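Local atomic coordinates of DNA photolyase (Agrobacterium tumefaciens, PDB entry 4U63), a protein that probably repairs cyclobutane pyrimidine dimers in ultraviolet-damaged DNA with light, using a flavin (FAD) and a methenyltetrahydrofolate antenna. Residues Q149-P154 and W299-Y304; P170-L175 and F293-V298; F322-W327 and A492-T497. All coordinates share one frame; numbering follows the deposited sequence. Where two conformers were deposited one is given.

Interaction 1: residues Q149-P154 and W299-Y304; sequences QLLHEP and WREFCY. With FAD (flavin-adenine dinucleotide), chain C.
Leu150 and Glu301 bring the backbones to within 6.4 Å, CA to CA, where the irregular segment 149-154 passes along one flank of the helical turns 299-304. Glu301 reaches across and binds two successive residues of the loop. Its OE2 accepts the backbone N of Leu151 at 2.8 Å, on the syn side but 35° out of the carboxylate plane. Its OE1 takes two donors: ND1 of His152 at 2.7 Å, through the anti lone pair and almost straight at 173°, and the N of His152, which comes from above the carboxylate plane. A bend at chi2 (-71°) folds the carboxylate back toward the loop. OE1 and CD of Glu301 lie in the imidazole plane at its edge, but the carboxylate is turned steeply to the ring; on the far nitrogen, NE2 bonds to His305, so both ring nitrogens are engaged and the rotation of the ring is fixed. One residue earlier on the helix, Arg300 runs out extended and grips the carbonyl O of Gln149 end-on, NH1 at 3.0 Å and NH2 at 3.1 Å, with that oxygen in the guanidinium plane. A water accepts from both Arg300 NH2 and Gln149 NE2, while OE1 of Gln149 is held by the backbone of Tyr121. Leu150 CD2 makes an off-centre CH-pi contact with the Tyr304 ring, 4.1 Å from its centroid; the hydroxyl of that tyrosine bonds to Asp395. The same helix lines the FAD pocket through Trp299, Arg300 and Cys303, with Arg300 N 3.4 Å from N3A of the adenine. This buried network fastens the loop following the last strand of the parallel sheet to the flavin-binding helical part characteristic of photolyases.

Interaction 2: residues P170-L175 and F293-V298; sequences PFWRAL and FRKEIV. With FAD (flavin-adenine dinucleotide), chain C; SO4 (sulfate ion), chain G; SO4 (sulfate ion), chain I; SO4 (sulfate ion), chain F.
CG of Trp172 lies roughly anti to the backbone N (chi1 154°), which carries the indole across to Lys295, whose chain, extended beyond CG, crosses it at about a right angle. Lys295 CG sits over the centre of the six-membered ring, 3.5 Å from the centroid, a CH-pi contact almost on the ring normal. Further along, CE comes to 3.4 Å from NE1 of Trp172. Val298 points toward the other helix and wedges among three residues: CG2 meets the indole edge in its plane, 3.7 Å from Trp172 CE3, whereas CG1 packs on Phe171 CE2 and Leu175 CD2. The axes of the two segments approach to 10.3 Å, their N-to-C directions 110° apart, and no hydrogen bond joins the segments directly. Sulfate does so instead: NZ of Lys295 bonds to O3 and O2 of the ion that Arg173 holds through NE (2.7 Å to O1) and NH2, and to O2 of a second sulfate at 2.7 Å. Segment 293-298 also carries Phe293, Glu296 and Ile297 of the FAD pocket. The contact is thus apolar within and cationic at its outer edge, where sulfates, probably from the crystallisation liquor, would offset the gathered positive charge.

Interaction 3: residues F322-W327 and A492-T497; sequences FDAFSW and AAVKKT
Phe322 opens a type I beta turn that closes at Phe325, whose N bonds to Phe322 O at 3.0 Å, and this turn is what meets the end of helix 480-495. The CA of Phe322 lies 4.4 Å from CG2 of Val494, a loose touch made by the backbone, since the CB of Phe322 points away and its side chain touches Asn317 and Ser409. The CB of Ala324 points toward segment 492-497 and comes to 3.5 Å from CG2 of Thr497, just past the helix, a residue that is poorly ordered, so this outer part of the contact is less certain. The backbone carbon of Ala324 also rests on CG2 of Val494.

At Phe325 the two segments come closest, 5.2 Å between its CA and that of Val494. The valine faces the turn with both methyls. CG2, anti to the backbone N of its own residue, presses on the turn at 3.4 Å from Phe325 N, while CG1, set between the backbone N and the carbonyl carbon (chi1 80°), approaches Phe325 CD2 at 3.9 Å. Ring and valine cross at about a right angle. No hydrogen bond spans the segments, and the join rests on van der Waals packing around Val494. Beyond it the chain leads to Trp327, whose ring has Phe325 CD1 lying over one face near the rim.

The turn belongs to the connection between helices 287-309 and 331-338. Phe325 is backed by Phe416 and Leu377, Trp327 touches Asp379, and the last turn of helix 480-495 covers the side of the turn where Val494 sits, near the C-terminus of the modelled chain.

Overall arrangement
Interactions 1 and 2 are neighbours, their centres about 9 Å apart, and share helix 287-309: residues 293-298 serve interaction 2 and 299-304 interaction 1. They touch mainly through Phe171, which packs on His152, Glu301 and Phe302, with Leu175 also on Glu301. In sequence, both segments of interaction 2 fall between those of interaction 1, so two successive pieces after strand 142-146 dock on one helix that also lines the FAD pocket. Interaction 3 follows and stands apart, its centre about 32 and 34 Å from theirs. It joins the connection beyond that helix to helix 480-495. The first two unite the parallel-sheet and flavin-binding parts, whereas the third is peripheral packing within the helical part.

Interaction 1: residues Q149-P154 and W299-Y304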
# COMPACT_ATOMS: atom_id res chain seq x y z
N GLN A 149 3.12 -8.55 -10.47
CA GLN A 149 2.55 -7.62 -9.50
C GLN A 149 1.14 -8.04 -9.06
O GLN A 149 0.77 -7.86 -7.90
CB GLN A 149 2.50 -6.19 -10.06
CG GLN A 149 1.98 -5.16 -9.06
CD GLN A 149 1.84 -3.77 -9.66
OE1 GLN A 149 1.85 -3.61 -10.86
NE2 GLN A 149 1.69 -2.77 -8.81
N LEU A 150 0.36 -8.59 -10.01
CA LEU A 150 -1.01 -9.00 -9.77
C LEU A 150 -1.25 -10.46 -10.16
O LEU A 150 -0.64 -10.99 -11.08
CB LEU A 150 -1.96 -8.12 -10.62
CG LEU A 150 -1.93 -6.61 -10.38
CD1 LEU A 150 -2.83 -5.89 -11.37
CD2 LEU A 150 -2.34 -6.27 -8.95
N LEU A 151 -2.18 -11.08 -9.45
CA LEU A 151 -2.68 -12.42 -9.78
C LEU A 151 -3.46 -12.45 -11.08
O LEU A 151 -3.46 -13.48 -11.77
CB LEU A 151 -3.59 -12.92 -8.66
CG LEU A 151 -2.95 -13.12 -7.29
CD1 LEU A 151 -4.02 -13.47 -6.27
CD2 LEU A 151 -1.90 -14.20 -7.37
N HIS A 152 -4.12 -11.35 -11.42
CA HIS A 152 -4.94 -11.29 -12.65
C HIS A 152 -4.41 -10.21 -13.57
O HIS A 152 -3.61 -9.36 -13.17
CB HIS A 152 -6.42 -11.06 -12.30
CG HIS A 152 -6.82 -9.62 -12.22
ND1 HIS A 152 -6.45 -8.80 -11.18
CD2 HIS A 152 -7.57 -8.85 -13.05
CE1 HIS A 152 -6.94 -7.59 -11.37
NE2 HIS A 152 -7.62 -7.59 -12.49
N GLU A 153 -4.87 -10.25 -14.82
CA GLU A 153 -4.50 -9.27 -15.83
C GLU A 153 -5.69 -8.34 -16.00
O GLU A 153 -6.69 -8.74 -16.56
CB GLU A 153 -4.15 -9.98 -17.15
CG GLU A 153 -2.71 -10.48 -17.25
CD GLU A 153 -1.68 -9.36 -17.51
OE1 GLU A 153 -1.96 -8.44 -18.31
OE2 GLU A 153 -0.58 -9.40 -16.93
N PRO A 154 -5.60 -7.09 -15.47
CA PRO A 154 -6.80 -6.25 -15.51
C PRO A 154 -7.32 -5.92 -16.90
O PRO A 154 -8.50 -5.71 -17.06
CB PRO A 154 -6.39 -4.96 -14.77
CG PRO A 154 -4.93 -5.03 -14.60
CD PRO A 154 -4.51 -6.46 -14.70
N TRP A 299 -9.01 -8.34 -2.64
CA TRP A 299 -9.40 -6.92 -2.55
C TRP A 299 -8.32 -6.01 -3.16
O TRP A 299 -8.65 -5.05 -3.84
CB TRP A 299 -9.73 -6.47 -1.12
CG TRP A 299 -11.15 -6.78 -0.72
CD1 TRP A 299 -11.58 -7.81 0.04
CD2 TRP A 299 -12.33 -6.04 -1.10
NE1 TRP A 299 -12.94 -7.77 0.18
CE2 TRP A 299 -13.43 -6.70 -0.51
CE3 TRP A 299 -12.56 -4.89 -1.86
CZ2 TRP A 299 -14.74 -6.25 -0.66
CZ3 TRP A 299 -13.88 -4.44 -2.02
CH2 TRP A 299 -14.94 -5.12 -1.42
N ARG A 300 -7.05 -6.33 -2.94
CA ARG A 300 -5.96 -5.60 -3.61
C ARG A 300 -6.09 -5.71 -5.14
O ARG A 300 -6.02 -4.71 -5.86
CB ARG A 300 -4.58 -6.09 -3.12
CG ARG A 300 -3.38 -5.54 -3.89
CD ARG A 300 -2.07 -5.92 -3.22
NE ARG A 300 -0.90 -5.53 -4.02
CZ ARG A 300 -0.37 -6.22 -5.03
NH1 ARG A 300 -0.87 -7.40 -5.41
NH2 ARG A 300 0.68 -5.73 -5.67
N GLU A 301 -6.31 -6.94 -5.62
CA GLU A 301 -6.54 -7.19 -7.05
C GLU A 301 -7.68 -6.33 -7.59
O GLU A 301 -7.57 -5.71 -8.65
CB GLU A 301 -6.87 -8.66 -7.30
CG GLU A 301 -5.75 -9.62 -6.94
CD GLU A 301 -4.58 -9.56 -7.89
OE1 GLU A 301 -4.79 -9.44 -9.13
OE2 GLU A 301 -3.43 -9.63 -7.40
N PHE A 302 -8.78 -6.32 -6.84
CA PHE A 302 -9.97 -5.60 -7.26
C PHE A 302 -9.71 -4.10 -7.35
O PHE A 302 -10.17 -3.44 -8.28
CB PHE A 302 -11.13 -5.91 -6.31
CG PHE A 302 -12.45 -5.38 -6.76
CD1 PHE A 302 -12.95 -5.65 -8.03
CD2 PHE A 302 -13.25 -4.62 -5.88
CE1 PHE A 302 -14.19 -5.16 -8.44
CE2 PHE A 302 -14.49 -4.15 -6.28
CZ PHE A 302 -14.96 -4.41 -7.56
N CYS A 303 -8.96 -3.56 -6.38
CA CYS A 303 -8.61 -2.14 -6.42
C CYS A 303 -7.83 -1.79 -7.70
O CYS A 303 -8.10 -0.76 -8.33
CB CYS A 303 -7.81 -1.74 -5.17
SG CYS A 303 -8.79 -1.76 -3.65
N TYR A 304 -6.89 -2.66 -8.08
CA TYR A 304 -6.14 -2.48 -9.33
C TYR A 304 -7.04 -2.62 -10.57
O TYR A 304 -6.85 -1.92 -11.56
CB TYR A 304 -4.92 -3.41 -9.39
CG TYR A 304 -3.71 -2.82 -8.72
CD1 TYR A 304 -2.83 -2.01 -9.43
CD2 TYR A 304 -3.45 -3.04 -7.37
CE1 TYR A 304 -1.73 -1.44 -8.82
CE2 TYR A 304 -2.34 -2.48 -6.76
CZ TYR A 304 -1.48 -1.69 -7.50
OH TYR A 304 -0.39 -1.12 -6.93
PA FAD C . -4.20 -8.20 5.95
O1A FAD C . -5.51 -8.22 6.67
O2A FAD C . -3.11 -9.10 6.40
O5B FAD C . -4.55 -8.41 4.39
C5B FAD C . -3.61 -8.98 3.47
C4B FAD C . -3.40 -8.08 2.26
O4B FAD C . -4.61 -7.88 1.54
C3B FAD C . -2.90 -6.70 2.61
O3B FAD C . -1.49 -6.68 2.89
C2B FAD C . -3.31 -5.91 1.39
O2B FAD C . -2.36 -6.06 0.32
C1B FAD C . -4.61 -6.56 0.99
N9A FAD C . -5.81 -5.86 1.50
C8A FAD C . -6.44 -6.12 2.66
N7A FAD C . -7.53 -5.33 2.81
C5A FAD C . -7.62 -4.56 1.71
C6A FAD C . -8.53 -3.50 1.25
N6A FAD C . -9.58 -3.14 2.01
N1A FAD C . -8.26 -2.93 0.05
C2A FAD C . -7.19 -3.30 -0.70
N3A FAD C . -6.32 -4.26 -0.33
C4A FAD C . -6.49 -4.91 0.85
N1 FAD C . -4.12 -0.82 1.50
C2 FAD C . -2.93 -0.68 0.87
O2 FAD C . -2.29 -1.72 0.61
N3 FAD C . -2.45 0.54 0.54
C4 FAD C . -3.12 1.69 0.80
O4 FAD C . -2.67 2.82 0.47
C4X FAD C . -4.43 1.60 1.49
N5 FAD C . -5.17 2.70 1.83
C5X FAD C . -6.38 2.56 2.44
C6 FAD C . -7.15 3.67 2.76
C7 FAD C . -8.39 3.54 3.40
C7M FAD C . -9.22 4.76 3.74
C8 FAD C . -8.89 2.20 3.76
C8M FAD C . -10.22 2.00 4.45
C9 FAD C . -8.13 1.10 3.46
C9A FAD C . -6.90 1.20 2.81
N10 FAD C . -6.11 0.05 2.50
C10 FAD C . -4.89 0.23 1.84
C1' FAD C . -6.58 -1.31 2.77
C2' FAD C . -6.24 -1.99 4.07
O2' FAD C . -6.64 -1.16 5.16
C3' FAD C . -4.77 -2.35 4.16
O3' FAD C . -4.36 -3.12 3.04
C4' FAD C . -4.53 -3.14 5.45
O4' FAD C . -4.72 -2.28 6.57
C5' FAD C . -3.11 -3.68 5.45
O5' FAD C . -2.83 -4.43 6.65
P FAD C . -2.39 -5.97 6.51
O1P FAD C . -2.07 -6.48 7.87
O2P FAD C . -1.29 -6.10 5.49
O3P FAD C . -3.73 -6.64 5.94
O HOH W 1 1.70 -3.17 -5.78

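Interaction 2: residues P170-L175 and F293-V298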
# COMPACT_ATOMS: atom_id res chain seq x y z
N PRO A 170 -18.51 -11.17 -7.42
CA PRO A 170 -18.27 -11.94 -8.67
C PRO A 170 -16.77 -11.99 -9.10
O PRO A 170 -16.31 -13.00 -9.64
CB PRO A 170 -19.13 -11.20 -9.71
CG PRO A 170 -20.16 -10.48 -8.91
CD PRO A 170 -19.48 -10.09 -7.62
N PHE A 171 -16.04 -10.90 -8.85
CA PHE A 171 -14.61 -10.82 -9.13
C PHE A 171 -13.83 -11.83 -8.25
O PHE A 171 -13.00 -12.59 -8.74
CB PHE A 171 -14.15 -9.37 -8.90
CG PHE A 171 -12.69 -9.14 -9.11
CD1 PHE A 171 -12.17 -8.91 -10.38
CD2 PHE A 171 -11.82 -9.14 -8.04
CE1 PHE A 171 -10.82 -8.68 -10.56
CE2 PHE A 171 -10.47 -8.92 -8.22
CZ PHE A 171 -9.97 -8.70 -9.47
N TRP A 172 -14.15 -11.84 -6.96
CA TRP A 172 -13.59 -12.85 -6.05
C TRP A 172 -13.88 -14.28 -6.53
O TRP A 172 -12.98 -15.13 -6.55
CB TRP A 172 -14.12 -12.67 -4.62
CG TRP A 172 -14.12 -13.92 -3.81
CD1 TRP A 172 -15.21 -14.64 -3.43
CD2 TRP A 172 -12.97 -14.62 -3.30
NE1 TRP A 172 -14.81 -15.74 -2.70
CE2 TRP A 172 -13.45 -15.74 -2.61
CE3 TRP A 172 -11.59 -14.40 -3.36
CZ2 TRP A 172 -12.58 -16.66 -1.97
CZ3 TRP A 172 -10.73 -15.31 -2.72
CH2 TRP A 172 -11.24 -16.42 -2.04
N ARG A 173 -15.12 -14.54 -6.91
CA ARG A 173 -15.49 -15.88 -7.38
C ARG A 173 -14.70 -16.26 -8.64
O ARG A 173 -14.26 -17.40 -8.78
CB ARG A 173 -17.00 -16.00 -7.56
CG ARG A 173 -17.71 -16.04 -6.21
CD ARG A 173 -19.22 -16.03 -6.29
NE ARG A 173 -19.79 -15.99 -4.93
CZ ARG A 173 -21.06 -15.76 -4.63
NH1 ARG A 173 -21.96 -15.52 -5.59
NH2 ARG A 173 -21.45 -15.75 -3.36
N ALA A 174 -14.50 -15.31 -9.55
CA ALA A 174 -13.67 -15.56 -10.75
C ALA A 174 -12.22 -15.91 -10.39
O ALA A 174 -11.67 -16.89 -10.90
CB ALA A 174 -13.70 -14.36 -11.67
N LEU A 175 -11.59 -15.13 -9.52
CA LEU A 175 -10.21 -15.40 -9.10
C LEU A 175 -10.08 -16.67 -8.24
O LEU A 175 -9.12 -17.41 -8.39
CB LEU A 175 -9.58 -14.20 -8.37
CG LEU A 175 -8.90 -13.19 -9.31
CD1 LEU A 175 -9.89 -12.48 -10.21
CD2 LEU A 175 -8.11 -12.18 -8.51
N PHE A 293 -8.41 -14.66 4.35
CA PHE A 293 -7.13 -14.04 4.00
C PHE A 293 -6.97 -13.90 2.48
O PHE A 293 -6.56 -12.85 1.98
CB PHE A 293 -5.97 -14.83 4.61
CG PHE A 293 -4.63 -14.24 4.33
CD1 PHE A 293 -4.32 -12.97 4.80
CD2 PHE A 293 -3.69 -14.92 3.58
CE1 PHE A 293 -3.10 -12.40 4.54
CE2 PHE A 293 -2.45 -14.36 3.31
CZ PHE A 293 -2.16 -13.09 3.80
N ARG A 294 -7.31 -14.95 1.75
CA ARG A 294 -7.30 -14.91 0.28
C ARG A 294 -8.22 -13.81 -0.26
O ARG A 294 -7.85 -13.10 -1.20
CB ARG A 294 -7.68 -16.26 -0.30
CG ARG A 294 -6.57 -17.28 -0.20
CD ARG A 294 -7.05 -18.67 -0.55
NE ARG A 294 -5.96 -19.64 -0.48
CZ ARG A 294 -6.06 -20.92 -0.84
NH1 ARG A 294 -7.19 -21.42 -1.33
NH2 ARG A 294 -5.00 -21.72 -0.73
N LYS A 295 -9.40 -13.65 0.33
CA LYS A 295 -10.30 -12.56 -0.08
C LYS A 295 -9.63 -11.20 0.04
O LYS A 295 -9.79 -10.36 -0.83
CB LYS A 295 -11.60 -12.56 0.72
CG LYS A 295 -12.59 -13.63 0.25
CD LYS A 295 -13.89 -13.58 1.03
CE LYS A 295 -14.88 -14.59 0.49
NZ LYS A 295 -16.08 -14.69 1.35
N GLU A 296 -8.85 -10.99 1.10
CA GLU A 296 -8.18 -9.71 1.30
C GLU A 296 -7.10 -9.46 0.24
O GLU A 296 -6.98 -8.34 -0.27
CB GLU A 296 -7.61 -9.59 2.72
CG GLU A 296 -8.67 -9.68 3.81
CD GLU A 296 -9.87 -8.78 3.57
OE1 GLU A 296 -9.66 -7.58 3.26
OE2 GLU A 296 -11.00 -9.27 3.69
N ILE A 297 -6.36 -10.50 -0.11
CA ILE A 297 -5.42 -10.44 -1.23
C ILE A 297 -6.17 -10.04 -2.52
O ILE A 297 -5.68 -9.23 -3.32
CB ILE A 297 -4.69 -11.79 -1.43
CG1 ILE A 297 -3.81 -12.13 -0.21
CG2 ILE A 297 -3.84 -11.80 -2.70
CD1 ILE A 297 -2.70 -11.13 0.05
N VAL A 298 -7.35 -10.61 -2.71
CA VAL A 298 -8.17 -10.31 -3.88
C VAL A 298 -8.79 -8.90 -3.83
O VAL A 298 -9.07 -8.32 -4.88
CB VAL A 298 -9.21 -11.44 -4.12
CG1 VAL A 298 -10.20 -11.09 -5.21
CG2 VAL A 298 -8.46 -12.73 -4.48
PA FAD C . -4.20 -8.20 5.95
O1A FAD C . -5.51 -8.22 6.67
O2A FAD C . -3.11 -9.10 6.40
O5B FAD C . -4.55 -8.41 4.39
C5B FAD C . -3.61 -8.98 3.47
C4B FAD C . -3.40 -8.08 2.26
O4B FAD C . -4.61 -7.88 1.54
C3B FAD C . -2.90 -6.70 2.61
O3B FAD C . -1.49 -6.68 2.89
C2B FAD C . -3.31 -5.91 1.39
O2B FAD C . -2.36 -6.06 0.32
C1B FAD C . -4.61 -6.56 0.99
N9A FAD C . -5.81 -5.86 1.50
C8A FAD C . -6.44 -6.12 2.66
N7A FAD C . -7.53 -5.33 2.81
C5A FAD C . -7.62 -4.56 1.71
C6A FAD C . -8.53 -3.50 1.25
N6A FAD C . -9.58 -3.14 2.01
N1A FAD C . -8.26 -2.93 0.05
C2A FAD C . -7.19 -3.30 -0.70
N3A FAD C . -6.32 -4.26 -0.33
C4A FAD C . -6.49 -4.91 0.85
N1 FAD C . -4.12 -0.82 1.50
C2 FAD C . -2.93 -0.68 0.87
O2 FAD C . -2.29 -1.72 0.61
N3 FAD C . -2.45 0.54 0.54
C4 FAD C . -3.12 1.69 0.80
O4 FAD C . -2.67 2.82 0.47
C4X FAD C . -4.43 1.60 1.49
N5 FAD C . -5.17 2.70 1.83
C5X FAD C . -6.38 2.56 2.44
C6 FAD C . -7.15 3.67 2.76
C7 FAD C . -8.39 3.54 3.40
C7M FAD C . -9.22 4.76 3.74
C8 FAD C . -8.89 2.20 3.76
C8M FAD C . -10.22 2.00 4.45
C9 FAD C . -8.13 1.10 3.46
C9A FAD C . -6.90 1.20 2.81
N10 FAD C . -6.11 0.05 2.50
C10 FAD C . -4.89 0.23 1.84
C1' FAD C . -6.58 -1.31 2.77
C2' FAD C . -6.24 -1.99 4.07
O2' FAD C . -6.64 -1.16 5.16
C3' FAD C . -4.77 -2.35 4.16
O3' FAD C . -4.36 -3.12 3.04
C4' FAD C . -4.53 -3.14 5.45
O4' FAD C . -4.72 -2.28 6.57
C5' FAD C . -3.11 -3.68 5.45
O5' FAD C . -2.83 -4.43 6.65
P FAD C . -2.39 -5.97 6.51
O1P FAD C . -2.07 -6.48 7.87
O2P FAD C . -1.29 -6.10 5.49
O3P FAD C . -3.73 -6.64 5.94
S SO4 G . -18.39 -16.02 -1.29
O1 SO4 G . -18.18 -16.26 -2.74
O2 SO4 G . -17.45 -16.86 -0.51
O3 SO4 G . -18.15 -14.60 -0.99
O4 SO4 G . -19.78 -16.38 -0.95
S SO4 I . -5.37 -25.76 -1.12
O1 SO4 I . -4.49 -26.41 -0.12
O2 SO4 I . -4.84 -26.01 -2.47
O3 SO4 I . -5.42 -24.30 -0.88
O4 SO4 I . -6.73 -26.31 -1.02
S SO4 F . -18.75 -12.53 3.38
O1 SO4 F . -18.81 -11.09 3.73
O2 SO4 F . -17.56 -12.79 2.55
O3 SO4 F . -19.96 -12.91 2.62
O4 SO4 F . -18.69 -13.33 4.61

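Interaction 3: residues F322-W327 and A492-T497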
# COMPACT_ATOMS: atom_id res chain seq x y z
N PHE A 322 -21.74 13.08 -7.19
CA PHE A 322 -21.06 13.75 -6.07
C PHE A 322 -20.22 14.97 -6.46
O PHE A 322 -19.68 15.63 -5.58
CB PHE A 322 -20.18 12.76 -5.31
CG PHE A 322 -20.96 11.83 -4.43
CD1 PHE A 322 -21.57 12.30 -3.27
CD2 PHE A 322 -21.09 10.49 -4.75
CE1 PHE A 322 -22.29 11.45 -2.45
CE2 PHE A 322 -21.81 9.63 -3.93
CZ PHE A 322 -22.41 10.11 -2.78
N ASP A 323 -20.12 15.28 -7.75
CA ASP A 323 -19.25 16.37 -8.19
C ASP A 323 -19.63 17.71 -7.60
O ASP A 323 -18.76 18.53 -7.28
CB ASP A 323 -19.25 16.50 -9.71
CG ASP A 323 -18.45 15.41 -10.39
OD1 ASP A 323 -17.89 14.53 -9.71
OD2 ASP A 323 -18.38 15.45 -11.63
N ALA A 324 -20.92 17.93 -7.43
CA ALA A 324 -21.41 19.20 -6.90
C ALA A 324 -21.51 19.23 -5.38
O ALA A 324 -22.00 20.21 -4.82
CB ALA A 324 -22.76 19.54 -7.52
N PHE A 325 -21.04 18.18 -4.70
CA PHE A 325 -21.08 18.14 -3.24
C PHE A 325 -20.30 19.33 -2.68
O PHE A 325 -19.20 19.62 -3.16
CB PHE A 325 -20.48 16.83 -2.73
CG PHE A 325 -20.93 16.48 -1.35
CD1 PHE A 325 -20.29 17.02 -0.25
CD2 PHE A 325 -21.99 15.63 -1.15
CE1 PHE A 325 -20.70 16.70 1.03
CE2 PHE A 325 -22.42 15.30 0.12
CZ PHE A 325 -21.78 15.84 1.21
N SER A 326 -20.87 20.01 -1.69
CA SER A 326 -20.24 21.21 -1.12
C SER A 326 -19.46 20.85 0.15
O SER A 326 -20.03 20.74 1.23
CB SER A 326 -21.28 22.29 -0.82
OG SER A 326 -20.65 23.49 -0.39
N TRP A 327 -18.16 20.67 -0.00
CA TRP A 327 -17.30 20.30 1.12
C TRP A 327 -17.01 21.54 1.93
O TRP A 327 -16.97 22.64 1.38
CB TRP A 327 -16.00 19.66 0.64
CG TRP A 327 -16.22 18.45 -0.19
CD1 TRP A 327 -15.97 18.31 -1.52
CD2 TRP A 327 -16.76 17.20 0.25
NE1 TRP A 327 -16.31 17.05 -1.94
CE2 TRP A 327 -16.80 16.35 -0.87
CE3 TRP A 327 -17.22 16.72 1.48
CZ2 TRP A 327 -17.28 15.04 -0.80
CZ3 TRP A 327 -17.69 15.41 1.56
CH2 TRP A 327 -17.73 14.59 0.42
N ALA A 492 -28.64 15.95 0.92
CA ALA A 492 -29.90 16.42 0.33
C ALA A 492 -29.65 17.52 -0.71
O ALA A 492 -30.25 17.52 -1.79
CB ALA A 492 -30.85 16.91 1.41
N ALA A 493 -28.74 18.45 -0.40
CA ALA A 493 -28.40 19.55 -1.31
C ALA A 493 -27.81 19.05 -2.63
O ALA A 493 -28.16 19.56 -3.69
CB ALA A 493 -27.46 20.53 -0.65
N VAL A 494 -26.92 18.05 -2.56
CA VAL A 494 -26.26 17.56 -3.77
C VAL A 494 -27.27 16.86 -4.69
O VAL A 494 -27.11 16.89 -5.91
CB VAL A 494 -25.02 16.67 -3.48
CG1 VAL A 494 -25.39 15.24 -3.10
CG2 VAL A 494 -24.08 16.66 -4.68
N LYS A 495 -28.30 16.25 -4.11
CA LYS A 495 -29.35 15.59 -4.89
C LYS A 495 -30.15 16.57 -5.71
O LYS A 495 -30.56 16.27 -6.83
CB LYS A 495 -30.32 14.82 -4.01
CG LYS A 495 -29.67 13.79 -3.11
CD LYS A 495 -30.36 12.44 -3.21
CE LYS A 495 -30.29 11.66 -1.92
NZ LYS A 495 -31.59 11.64 -1.19
N LYS A 496 -30.37 17.75 -5.14
CA LYS A 496 -31.06 18.84 -5.84
C LYS A 496 -30.21 19.47 -6.96
O LYS A 496 -30.65 20.42 -7.60
CB LYS A 496 -31.52 19.91 -4.83
N THR A 497 -29.00 18.94 -7.18
CA THR A 497 -28.11 19.36 -8.26
C THR A 497 -28.05 18.22 -9.28
O THR A 497 -27.37 18.32 -10.30
CB THR A 497 -26.68 19.66 -7.74
OG1 THR A 497 -26.76 20.36 -6.49
CG2 THR A 497 -25.90 20.51 -8.74